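Long-range contact in titin (Homo sapiens, PDB 1WAA), which is a giant protein of the muscle sarcomere whose many immunoglobulin-like domains act in series as a molecular spring: residues E[20-25]-E[63-68]. Sequence-based numbering, arbitrary orientation.
With ZN (zinc ion), chain G; ZN (zinc ion), chain Y.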
# COMPACT_ATOMS: atom_id res chain seq x y z
N GLY E 20 25.69 17.33 11.21
CA GLY E 20 25.89 16.86 9.85
C GLY E 20 25.48 15.41 9.62
O GLY E 20 25.44 14.96 8.48
N GLU E 21 25.19 14.68 10.68
CA GLU E 21 24.74 13.31 10.50
C GLU E 21 23.22 13.19 10.48
O GLU E 21 22.50 14.18 10.66
CB GLU E 21 25.39 12.33 11.48
CG GLU E 21 25.53 12.73 12.92
CD GLU E 21 26.57 11.86 13.66
OE1 GLU E 21 26.19 11.18 14.65
OE2 GLU E 21 27.74 11.84 13.26
N THR E 22 22.72 11.98 10.23
CA THR E 22 21.29 11.84 10.12
C THR E 22 20.69 11.16 11.32
O THR E 22 21.32 10.30 11.95
CB THR E 22 20.84 11.20 8.76
OG1 THR E 22 20.19 9.94 8.98
CG2 THR E 22 22.01 11.02 7.83
N ALA E 23 19.48 11.57 11.65
CA ALA E 23 18.74 11.05 12.77
C ALA E 23 17.50 10.38 12.20
O ALA E 23 16.92 10.88 11.24
CB ALA E 23 18.37 12.20 13.73
N HIS E 24 17.12 9.25 12.77
CA HIS E 24 15.94 8.50 12.33
C HIS E 24 15.06 8.38 13.54
O HIS E 24 15.55 8.05 14.62
CB HIS E 24 16.33 7.09 11.88
CG HIS E 24 17.41 7.07 10.84
ND1 HIS E 24 18.73 6.81 11.14
CD2 HIS E 24 17.36 7.25 9.50
CE1 HIS E 24 19.45 6.86 10.03
NE2 HIS E 24 18.65 7.13 9.02
N PHE E 25 13.78 8.69 13.38
CA PHE E 25 12.79 8.49 14.44
C PHE E 25 11.79 7.43 13.97
O PHE E 25 11.55 7.26 12.74
CB PHE E 25 12.06 9.79 14.73
CG PHE E 25 12.89 10.79 15.46
CD1 PHE E 25 12.88 10.84 16.84
CD2 PHE E 25 13.73 11.67 14.77
CE1 PHE E 25 13.65 11.78 17.54
CE2 PHE E 25 14.51 12.59 15.46
CZ PHE E 25 14.47 12.64 16.85
N ILE E 63 13.14 10.51 8.73
CA ILE E 63 14.59 10.62 8.53
C ILE E 63 15.00 12.08 8.27
O ILE E 63 14.45 12.73 7.39
CB ILE E 63 15.13 9.74 7.37
CG1 ILE E 63 14.53 8.34 7.41
CG2 ILE E 63 16.67 9.67 7.46
CD1 ILE E 63 14.86 7.47 6.20
N LEU E 64 15.95 12.57 9.06
CA LEU E 64 16.46 13.93 8.91
C LEU E 64 17.97 13.85 8.68
O LEU E 64 18.72 13.40 9.55
CB LEU E 64 16.14 14.77 10.16
CG LEU E 64 14.70 14.81 10.70
CD1 LEU E 64 14.65 15.43 12.10
CD2 LEU E 64 13.75 15.57 9.75
N HIS E 65 18.38 14.23 7.48
CA HIS E 65 19.75 14.16 7.05
C HIS E 65 20.42 15.46 7.35
O HIS E 65 19.76 16.51 7.44
CB HIS E 65 19.78 13.96 5.55
CG HIS E 65 19.39 12.59 5.11
ND1 HIS E 65 20.22 11.50 5.29
CD2 HIS E 65 18.28 12.12 4.50
CE1 HIS E 65 19.62 10.42 4.80
NE2 HIS E 65 18.45 10.78 4.31
N ASN E 66 21.75 15.40 7.47
CA ASN E 66 22.57 16.58 7.63
C ASN E 66 22.01 17.50 8.74
O ASN E 66 21.76 18.69 8.53
CB ASN E 66 22.71 17.28 6.27
CG ASN E 66 23.99 18.07 6.16
OD1 ASN E 66 24.13 19.11 6.77
ND2 ASN E 66 24.94 17.57 5.35
N CYS E 67 21.80 16.90 9.92
CA CYS E 67 21.30 17.63 11.09
C CYS E 67 22.20 18.79 11.50
O CYS E 67 23.44 18.72 11.38
CB CYS E 67 21.10 16.69 12.26
SG CYS E 67 19.68 15.61 12.02
N GLN E 68 21.56 19.84 11.99
CA GLN E 68 22.27 21.04 12.41
C GLN E 68 21.92 21.36 13.87
O GLN E 68 20.82 21.01 14.34
CB GLN E 68 21.90 22.20 11.49
CG GLN E 68 22.36 22.00 10.03
CD GLN E 68 23.87 21.77 9.90
OE1 GLN E 68 24.30 20.74 9.35
NE2 GLN E 68 24.69 22.69 10.38
ZN ZN G . 19.46 5.91 12.59
ZN ZN Y . 17.38 9.50 3.02
O HOH W 1 23.69 13.45 7.22
O HOH W 2 19.46 7.51 14.42
O HOH W 3 18.27 9.62 1.00
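Ala23 and Leu64 form a hydrogen-bonded antiparallel pair where strands 23-29 and 59-64 adjoin in the middle of a four-stranded sheet, and main-chain bonds carry the contact on into the loops beyond. Leu64 N gives a nearly straight bond to Ala23 O (2.9 Å, 175° at the hydrogen), and Ala23 N answers to Leu64 O. Past the strand ends Cys67 N bonds to Glu21 O at 2.9 Å, and Gly20 N reaches Cys67 O at 2.7 Å. Glycine suits Gly20 because at phi 91° a side chain would collide with the carbonyl oxygen of Val19. One water bridges Gly20 O and Asn66 N.

The immunoglobulin I-set sandwich gives this sheet an inner and an outer face. Inward, the small methyl of Ala23 leaves room for Cys67 SG at 4.0 Å, while Phe25 and Leu64 add apolar bulk and Val17 of the other sheet meets Ala23 and Cys67. On the opposite face Ile63 crosses His24 obliquely, CG1 at the imidazole edge and CG2 a tight 3.2 Å from His24 CD2; CG2 also lies over one face of the His65 ring. Thr22 CG2 stands beside His65 ND1, but an unstaggered chi1 of 117° makes its exact placement doubtful; an alanine here would probably leave a gap beside ND1, although zinc would still hold the ring. His65 NE2 binds zinc with Glu52, and His24 ND1 holds a second zinc at 1.9 Å; both ions also take a ligand from another chain.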